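Local coordinates for protein salmonella typhimurium DB7155 bacteriophage DET7 tailspike (Bacteriophage, PDB 2V5I) that binds and hydrolyses the O-antigen polysaccharide of Salmonella as the receptor-binding tailspike of bacteriophage Det7, at the interface of chains A and B. Residues are numbered along the deposited sequence; one frame, centred on the assembly and turned at random. Chains: chain A/B, Salmonella typhimurium DB7155 bacteriophage DET7 tailspike.

Contact 1: the interface of chains A and B. Residues chain A 41, 64, 66, 88; chain B 18, 38, 60-62, 85.
A polar, charge-paired contact between neighbouring subunits, this patch helps hold the tailspike trimer together near the N-terminal end of this fragment. It is a compact example of how one long side chain can key two parallel subunits. A:Lys66 leaves its backbone with CG anti to the carbonyl carbon (chi1 -64°) and runs out fully extended, sliding past B:Ile60 in the opposite direction, its CD against the methyl CG2 at 3.8 Å. The amine nitrogen NZ is gripped by three oxygens of chain B. The carboxylate oxygen OD1 of B:Asp38 forms a salt bridge to NZ of A:Lys66 at 2.7 Å, approached from above the carboxylate plane. The main-chain O of B:Ile60 accepts from A:Lys66 NZ at 3.0 Å, with the donor above the carbonyl plane, and the hydroxyl OG1 of B:Thr62 adds a longer bond. On the other carboxylate oxygen, B:Lys18 NZ meets the syn lone pair of B:Asp38 OD2 at 2.5 Å, so the aspartate lies between two lysines and is probably kept ionised. Water 1 links B:Lys18 NZ to OD1 of A:Asn64. The site probably lies among early turns of the beta-helix: A:Lys66 just follows strand 62-65, while B:Asp38 and B:Ile60 come shortly before strands 39-42 and 62-65.

Contact 2: the interface of chains A and B. Residues chain A 372, 374-375, 398, 400-402, 423-425; chain B 345, 367, 369, 393, 395, 420.
The phenol ring of B:Tyr345 presents its edge to chain A, with OD2 of A:Asp375 lying in the ring plane and the carboxylate turned 76° from it. The guanidinium of A:Arg398 likewise works through its edge, NE and NH2 both pointing in plane at the hydroxyl OG1 of A:Thr372, NE at 2.7 Å; the grip probably helps hold the chain, bent at chi3 (-67°), with CD passing the main-chain O of B:Asn395. Across the boundary the OH of B:Tyr345 donates to A:Asp375 OD2 at 2.7 Å from above the carboxylate plane, while the syn lone pair of that oxygen accepts the backbone N-H of A:Ile402, N at 2.9 Å. One carboxylate oxygen thus ties the ring to the loop carrying A:Ile402. Beside it A:Ile402 crosses B:Ile393 obliquely, CG1 to CG1 at 3.6 Å, and slides past B:Val367, whose CG1 meets CD1 of A:Ile374 tip to tip. The contact joins the flanks of two beta-helices in the trimer. At its other end B:Asn395 gives A:Ala400 O a weak bond from ND2, although that O also crowds its OD1 at 3.2 Å, an unfavourable acceptor-acceptor approach. OD1 of B:Asn395 holds water 2 at 2.7 Å, which accepts the backbone N-H of A:Asn425.

Contact 3: the interface of chains A and B. Residues chain A 447, 449-450; chain B 431, 433-436, 461.
Packing centres on one aromatic ring, a worked case of a subunit laying a phenyl group against its neighbour. A:Phe449 sets CG anti to the carbonyl carbon (chi1 -74°), and chi2 of -88° turns a ring face to B:Val433. The methyl CG2 of B:Val433 sits over that face, 3.7 Å from the centroid of the A:Phe449 ring and displaced toward the rim, a CH-pi contact. On the same side, B:Leu436 runs alongside with its CB by CD2, while B:Ile431 crosses at about a right angle and brings CG2 to 3.6 Å from CZ of A:Phe449. Beyond the opposite face, at the CD1/CE1 rim, B:Asn461 crosses obliquely, its amide tilted 30° from the ring and its CG 3.6 Å from CE1 of A:Phe449.

Direct hydrogen bonding falls to the next residue: ND2 of A:Asn450 donates to the main-chain O of B:Gly434 at 2.9 Å, nearly straight, the acceptor in the amide plane but the donor above the carbonyl plane.

Water-mediated bonds complete the seam. Water 4, in plane at the ring edge, joins the N of A:Phe449 and the O of A:Ile447 to the O of B:Leu436 and OD1 of B:Asn435. Water 3 lies 2.8 Å from OD1 of B:Asn435 and also meets the O of A:Phe449; water 5 connects the N of A:Asn450 with OD1 of B:Asn461. Ring packing and these bonds anchor this loop on the neighbouring subunit, probably helping to lock the trimer.

Contact 1: the interface of chains A and B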
loop_
_atom_site.group_PDB
_atom_site.type_symbol
_atom_site.label_atom_id
_atom_site.label_comp_id
_atom_site.label_asym_id
_atom_site.label_seq_id
_atom_site.Cartn_x
_atom_site.Cartn_y
_atom_site.Cartn_z
ATOM N N LEU A 41 -0.699 41.766 5.836
ATOM C CA LEU A 41 0.698 41.309 5.879
ATOM C C LEU A 41 1.237 41.471 7.301
ATOM O O LEU A 41 1.233 42.581 7.846
ATOM C CB LEU A 41 1.558 42.134 4.921
ATOM C CG LEU A 41 3.070 41.884 4.953
ATOM C CD1 LEU A 41 3.341 40.523 4.413
ATOM C CD2 LEU A 41 3.852 42.918 4.109
ATOM N N ASN A 64 -1.003 37.020 5.242
ATOM C CA ASN A 64 0.299 36.575 4.822
ATOM C C ASN A 64 1.310 36.873 5.906
ATOM O O ASN A 64 1.605 38.034 6.184
ATOM C CB ASN A 64 0.669 37.276 3.509
ATOM C CG ASN A 64 -0.276 36.928 2.394
ATOM O OD1 ASN A 64 -0.903 37.806 1.766
ATOM N ND2 ASN A 64 -0.422 35.672 2.159
ATOM N N LYS A 66 5.005 37.025 7.474
ATOM C CA LYS A 66 6.448 37.057 7.201
ATOM C C LYS A 66 7.216 37.446 8.473
ATOM O O LYS A 66 8.275 38.059 8.425
ATOM C CB LYS A 66 6.750 38.041 6.039
ATOM C CG LYS A 66 6.099 37.585 4.710
ATOM C CD LYS A 66 6.548 38.360 3.489
ATOM C CE LYS A 66 5.953 37.774 2.202
ATOM N NZ LYS A 66 6.509 38.433 0.940
ATOM N N GLN A 88 1.678 30.755 6.397
ATOM C CA GLN A 88 2.964 30.763 7.090
ATOM C C GLN A 88 2.988 31.401 8.484
ATOM O O GLN A 88 3.965 32.058 8.868
ATOM C CB GLN A 88 4.117 31.347 6.199
ATOM C CG GLN A 88 4.432 30.577 4.937
ATOM C CD GLN A 88 5.428 31.307 4.005
ATOM O OE1 GLN A 88 5.033 32.104 3.151
ATOM N NE2 GLN A 88 6.697 31.021 4.159
ATOM N N LYS B 18 -1.197 46.585 -1.573
ATOM C CA LYS B 18 -0.130 45.583 -1.551
ATOM C C LYS B 18 1.047 46.022 -2.378
ATOM O O LYS B 18 0.874 46.508 -3.516
ATOM C CB LYS B 18 -0.699 44.265 -2.104
ATOM C CG LYS B 18 0.312 43.072 -1.957
ATOM C CD LYS B 18 -0.268 41.746 -1.452
ATOM C CE LYS B 18 0.864 40.666 -1.161
ATOM N NZ LYS B 18 1.496 40.654 0.259
ATOM N N ASP B 38 7.988 43.283 -1.063
ATOM C CA ASP B 38 7.057 42.187 -0.714
ATOM C C ASP B 38 6.918 41.270 -1.928
ATOM O O ASP B 38 7.488 40.171 -1.944
ATOM C CB ASP B 38 5.721 42.784 -0.251
ATOM C CG ASP B 38 4.661 41.712 0.138
ATOM O OD1 ASP B 38 4.952 40.481 0.071
ATOM O OD2 ASP B 38 3.511 42.122 0.460
ATOM N N ILE B 60 12.366 38.943 2.294
ATOM C CA ILE B 60 11.468 37.783 2.202
ATOM C C ILE B 60 10.486 38.126 1.123
ATOM O O ILE B 60 9.487 38.844 1.374
ATOM C CB ILE B 60 10.750 37.542 3.533
ATOM C CG1 ILE B 60 11.791 37.256 4.636
ATOM C CG2 ILE B 60 9.842 36.386 3.413
ATOM C CD1 ILE B 60 11.172 37.253 6.016
ATOM N N LEU B 61 10.760 37.676 -0.081
ATOM C CA LEU B 61 9.944 38.033 -1.244
ATOM C C LEU B 61 9.057 36.902 -1.700
ATOM O O LEU B 61 9.401 35.723 -1.540
ATOM C CB LEU B 61 10.844 38.485 -2.425
ATOM C CG LEU B 61 11.735 39.713 -2.193
ATOM C CD1 LEU B 61 12.424 40.128 -3.475
ATOM C CD2 LEU B 61 10.921 40.864 -1.585
ATOM N N THR B 62 7.925 37.275 -2.265
ATOM C CA THR B 62 7.060 36.342 -3.051
ATOM C C THR B 62 7.257 36.662 -4.499
ATOM O O THR B 62 6.846 37.763 -4.931
ATOM C CB THR B 62 5.628 36.555 -2.638
ATOM O OG1 THR B 62 5.522 36.318 -1.228
ATOM C CG2 THR B 62 4.686 35.608 -3.327
ATOM N N VAL B 85 9.141 32.650 -1.433
ATOM C CA VAL B 85 8.404 31.683 -2.290
ATOM C C VAL B 85 8.636 32.093 -3.721
ATOM O O VAL B 85 8.518 33.260 -4.026
ATOM C CB VAL B 85 6.902 31.675 -1.979
ATOM C CG1 VAL B 85 6.141 30.817 -2.963
ATOM C CG2 VAL B 85 6.699 31.167 -0.553
HETATM O O HOH W 1 -0.967 40.799 1.897
#

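Contact 2: the interface of chains A and B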
loop_
_atom_site.group_PDB
_atom_site.type_symbol
_atom_site.label_atom_id
_atom_site.label_comp_id
_atom_site.label_asym_id
_atom_site.label_seq_id
_atom_site.Cartn_x
_atom_site.Cartn_y
_atom_site.Cartn_z
ATOM N N THR A 372 1.157 -5.453 8.684
ATOM C CA THR A 372 2.555 -5.837 9.011
ATOM C C THR A 372 2.803 -5.316 10.412
ATOM O O THR A 372 2.599 -4.117 10.672
ATOM C CB THR A 372 3.549 -5.135 8.032
ATOM O OG1 THR A 372 3.328 -5.603 6.683
ATOM C CG2 THR A 372 4.988 -5.351 8.421
ATOM N N ILE A 374 5.914 -6.000 13.009
ATOM C CA ILE A 374 7.158 -6.753 13.077
ATOM C C ILE A 374 8.163 -6.047 13.989
ATOM O O ILE A 374 8.177 -4.825 14.054
ATOM C CB ILE A 374 7.781 -6.956 11.686
ATOM C CG1 ILE A 374 8.130 -5.652 11.021
ATOM C CG2 ILE A 374 6.829 -7.781 10.784
ATOM C CD1 ILE A 374 8.799 -5.790 9.730
ATOM N N ASP A 375 9.003 -6.852 14.675
ATOM C CA ASP A 375 10.077 -6.310 15.555
ATOM C C ASP A 375 9.453 -5.367 16.577
ATOM O O ASP A 375 10.064 -4.326 16.960
ATOM C CB ASP A 375 11.177 -5.664 14.698
ATOM C CG ASP A 375 12.080 -6.687 14.066
ATOM O OD1 ASP A 375 12.146 -7.797 14.614
ATOM O OD2 ASP A 375 12.677 -6.407 13.002
ATOM N N ARG A 398 1.925 -10.061 8.414
ATOM C CA ARG A 398 3.342 -10.359 8.567
ATOM C C ARG A 398 3.687 -10.000 9.984
ATOM O O ARG A 398 3.428 -8.879 10.405
ATOM C CB ARG A 398 4.140 -9.514 7.572
ATOM C CG ARG A 398 3.841 -9.964 6.146
ATOM C CD ARG A 398 4.015 -8.948 5.140
ATOM N NE ARG A 398 3.063 -7.850 5.239
ATOM C CZ ARG A 398 1.974 -7.704 4.519
ATOM N NH1 ARG A 398 1.609 -8.639 3.654
ATOM N NH2 ARG A 398 1.242 -6.598 4.688
ATOM N N ALA A 400 6.753 -11.267 11.893
ATOM C CA ALA A 400 8.126 -11.496 12.387
ATOM C C ALA A 400 9.131 -10.668 11.591
ATOM O O ALA A 400 9.104 -10.674 10.371
ATOM C CB ALA A 400 8.518 -12.963 12.270
ATOM N N GLY A 401 10.033 -10.005 12.319
ATOM C CA GLY A 401 11.100 -9.228 11.758
ATOM C C GLY A 401 12.435 -9.914 11.972
ATOM O O GLY A 401 12.488 -11.157 12.047
ATOM N N ILE A 402 13.476 -9.117 12.178
ATOM C CA ILE A 402 14.863 -9.627 12.254
ATOM C C ILE A 402 15.441 -9.666 13.675
ATOM O O ILE A 402 16.477 -10.301 13.882
ATOM C CB ILE A 402 15.778 -8.782 11.324
ATOM C CG1 ILE A 402 17.005 -9.577 10.833
ATOM C CG2 ILE A 402 16.074 -7.389 11.906
ATOM C CD1 ILE A 402 17.595 -8.971 9.556
ATOM N N VAL A 423 2.338 -14.738 7.817
ATOM C CA VAL A 423 3.622 -14.886 7.157
ATOM C C VAL A 423 4.775 -14.454 8.052
ATOM O O VAL A 423 4.702 -13.437 8.769
ATOM C CB VAL A 423 3.603 -14.013 5.862
ATOM C CG1 VAL A 423 4.967 -13.795 5.288
ATOM C CG2 VAL A 423 2.670 -14.634 4.842
ATOM N N GLY A 424 5.884 -15.196 7.976
ATOM C CA GLY A 424 7.119 -14.813 8.634
ATOM C C GLY A 424 7.633 -15.947 9.511
ATOM O O GLY A 424 6.961 -16.967 9.716
ATOM N N ASN A 425 8.832 -15.773 10.014
ATOM C CA ASN A 425 9.374 -16.774 10.924
ATOM C C ASN A 425 8.857 -16.544 12.340
ATOM O O ASN A 425 9.553 -16.117 13.283
ATOM C CB ASN A 425 10.880 -16.741 10.832
ATOM C CG ASN A 425 11.527 -17.922 11.540
ATOM O OD1 ASN A 425 10.888 -18.936 11.787
ATOM N ND2 ASN A 425 12.805 -17.795 11.812
ATOM N N TYR B 345 14.594 -0.914 7.393
ATOM C CA TYR B 345 13.315 -1.485 6.920
ATOM C C TYR B 345 12.975 -0.950 5.546
ATOM O O TYR B 345 13.226 0.236 5.252
ATOM C CB TYR B 345 12.192 -1.174 7.925
ATOM C CG TYR B 345 12.420 -1.868 9.258
ATOM C CD1 TYR B 345 13.258 -1.320 10.209
ATOM C CD2 TYR B 345 11.926 -3.123 9.517
ATOM C CE1 TYR B 345 13.530 -1.982 11.412
ATOM C CE2 TYR B 345 12.169 -3.780 10.715
ATOM C CZ TYR B 345 13.080 -3.217 11.631
ATOM O OH TYR B 345 13.353 -3.848 12.810
ATOM N N VAL B 367 15.346 -5.606 6.699
ATOM C CA VAL B 367 14.039 -6.285 6.545
ATOM C C VAL B 367 13.295 -5.681 5.365
ATOM O O VAL B 367 13.121 -4.496 5.305
ATOM C CB VAL B 367 13.162 -6.168 7.814
ATOM C CG1 VAL B 367 11.845 -6.968 7.616
ATOM C CG2 VAL B 367 13.899 -6.697 9.029
ATOM N N SER B 369 9.467 -6.043 3.572
ATOM C CA SER B 369 8.144 -6.613 3.784
ATOM C C SER B 369 7.201 -6.117 2.687
ATOM O O SER B 369 7.240 -4.938 2.315
ATOM C CB SER B 369 7.594 -6.268 5.164
ATOM O OG SER B 369 8.541 -6.593 6.194
ATOM N N ILE B 393 15.975 -10.387 5.825
ATOM C CA ILE B 393 14.681 -11.082 6.007
ATOM C C ILE B 393 13.750 -10.517 4.956
ATOM O O ILE B 393 13.720 -9.285 4.771
ATOM C CB ILE B 393 14.078 -10.767 7.414
ATOM C CG1 ILE B 393 14.942 -11.339 8.540
ATOM C CG2 ILE B 393 12.619 -11.224 7.556
ATOM C CD1 ILE B 393 15.098 -12.785 8.521
ATOM N N ASN B 395 9.644 -10.731 4.093
ATOM C CA ASN B 395 8.350 -11.178 4.594
ATOM C C ASN B 395 7.309 -10.797 3.553
ATOM O O ASN B 395 6.828 -9.653 3.569
ATOM C CB ASN B 395 7.936 -10.355 5.839
ATOM C CG ASN B 395 8.771 -10.612 7.050
ATOM O OD1 ASN B 395 9.010 -11.757 7.399
ATOM N ND2 ASN B 395 9.203 -9.506 7.745
ATOM N N SER B 420 9.971 -15.669 3.662
ATOM C CA SER B 420 8.662 -16.263 3.892
ATOM C C SER B 420 7.634 -15.591 3.001
ATOM O O SER B 420 7.807 -14.448 2.617
ATOM C CB SER B 420 8.186 -16.060 5.331
ATOM O OG SER B 420 9.145 -16.516 6.248
HETATM O O HOH W 2 10.326 -13.515 8.981
#

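Contact 3: the interface of chains A and B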
loop_
_atom_site.group_PDB
_atom_site.type_symbol
_atom_site.label_atom_id
_atom_site.label_comp_id
_atom_site.label_asym_id
_atom_site.label_seq_id
_atom_site.Cartn_x
_atom_site.Cartn_y
_atom_site.Cartn_z
ATOM N N ILE A 447 9.719 -26.625 -0.480
ATOM C CA ILE A 447 11.117 -26.735 -0.928
ATOM C C ILE A 447 12.017 -26.468 0.265
ATOM O O ILE A 447 11.947 -25.416 0.847
ATOM C CB ILE A 447 11.450 -25.734 -2.045
ATOM C CG1 ILE A 447 10.413 -25.762 -3.166
ATOM C CG2 ILE A 447 12.838 -26.097 -2.624
ATOM C CD1 ILE A 447 10.447 -24.616 -4.168
ATOM N N PHE A 449 15.771 -25.734 1.455
ATOM C CA PHE A 449 17.042 -25.148 1.053
ATOM C C PHE A 449 18.109 -25.363 2.126
ATOM O O PHE A 449 17.858 -25.304 3.322
ATOM C CB PHE A 449 16.886 -23.633 0.747
ATOM C CG PHE A 449 16.199 -23.350 -0.538
ATOM C CD1 PHE A 449 16.921 -23.264 -1.742
ATOM C CD2 PHE A 449 14.827 -23.190 -0.581
ATOM C CE1 PHE A 449 16.271 -23.040 -2.928
ATOM C CE2 PHE A 449 14.186 -22.972 -1.734
ATOM C CZ PHE A 449 14.898 -22.893 -2.931
ATOM N N ASN A 450 19.331 -25.627 1.656
ATOM C CA ASN A 450 20.463 -25.795 2.532
ATOM C C ASN A 450 20.211 -26.882 3.559
ATOM O O ASN A 450 20.533 -26.762 4.741
ATOM C CB ASN A 450 20.851 -24.471 3.193
ATOM C CG ASN A 450 21.549 -23.538 2.206
ATOM O OD1 ASN A 450 22.562 -23.916 1.605
ATOM N ND2 ASN A 450 21.014 -22.355 2.029
ATOM N N ILE B 431 15.551 -20.325 -7.779
ATOM C CA ILE B 431 15.653 -19.657 -6.495
ATOM C C ILE B 431 16.878 -20.149 -5.761
ATOM O O ILE B 431 17.111 -21.357 -5.696
ATOM C CB ILE B 431 14.450 -20.055 -5.627
ATOM C CG1 ILE B 431 13.141 -19.576 -6.237
ATOM C CG2 ILE B 431 14.589 -19.552 -4.239
ATOM C CD1 ILE B 431 11.959 -20.260 -5.601
ATOM N N VAL B 433 18.281 -19.299 -1.962
ATOM C CA VAL B 433 18.060 -18.583 -0.717
ATOM C C VAL B 433 18.722 -19.284 0.439
ATOM O O VAL B 433 18.957 -20.490 0.353
ATOM C CB VAL B 433 16.557 -18.378 -0.402
ATOM C CG1 VAL B 433 15.925 -17.451 -1.415
ATOM C CG2 VAL B 433 15.818 -19.717 -0.335
ATOM N N GLY B 434 19.020 -18.525 1.491
ATOM C CA GLY B 434 19.493 -19.091 2.759
ATOM C C GLY B 434 18.495 -20.090 3.337
ATOM O O GLY B 434 18.836 -21.227 3.634
ATOM N N ASN B 435 17.262 -19.640 3.506
ATOM C CA ASN B 435 16.186 -20.506 3.976
ATOM C C ASN B 435 14.860 -19.943 3.467
ATOM O O ASN B 435 14.707 -18.743 3.283
ATOM C CB ASN B 435 16.086 -20.579 5.477
ATOM C CG ASN B 435 15.471 -21.899 5.972
ATOM O OD1 ASN B 435 15.046 -22.765 5.162
ATOM N ND2 ASN B 435 15.389 -22.056 7.271
ATOM N N LEU B 436 13.972 -20.845 3.134
ATOM C CA LEU B 436 12.597 -20.485 2.727
ATOM C C LEU B 436 11.699 -21.152 3.768
ATOM O O LEU B 436 11.808 -22.361 3.969
ATOM C CB LEU B 436 12.292 -21.032 1.333
ATOM C CG LEU B 436 10.993 -20.597 0.679
ATOM C CD1 LEU B 436 11.028 -19.135 0.402
ATOM C CD2 LEU B 436 10.740 -21.364 -0.596
ATOM N N ASN B 461 16.346 -28.920 -2.406
ATOM C CA ASN B 461 17.184 -28.230 -3.392
ATOM C C ASN B 461 18.591 -28.825 -3.531
ATOM O O ASN B 461 19.109 -28.900 -4.651
ATOM C CB ASN B 461 17.237 -26.728 -3.055
ATOM C CG ASN B 461 18.040 -25.949 -4.059
ATOM O OD1 ASN B 461 19.211 -25.690 -3.791
ATOM N ND2 ASN B 461 17.459 -25.616 -5.214
HETATM O O HOH W 3 15.691 -25.467 4.967
HETATM O O HOH W 4 13.692 -24.178 2.807
HETATM O O HOH W 5 20.084 -25.326 -1.154
#

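The three contacts follow the long axis of the trimer between the same two chains. Contact 1 lies about 48 Å from contact 2 and 61 Å from contact 3, while contacts 2 and 3 are only about 17 Å apart, all measured between centres of their C-alpha atoms. No residue is common to them, but contacts 2 and 3 draw on successive strands, 417-423 in the former and 431-433 and 435-441 in the latter. The chemistry changes along the spike, from lysine-carboxylate pairing through mixed packing to a packed aromatic ring. Because each repeats around the trimer, they probably keep the subunits aligned at more than one level along the spike.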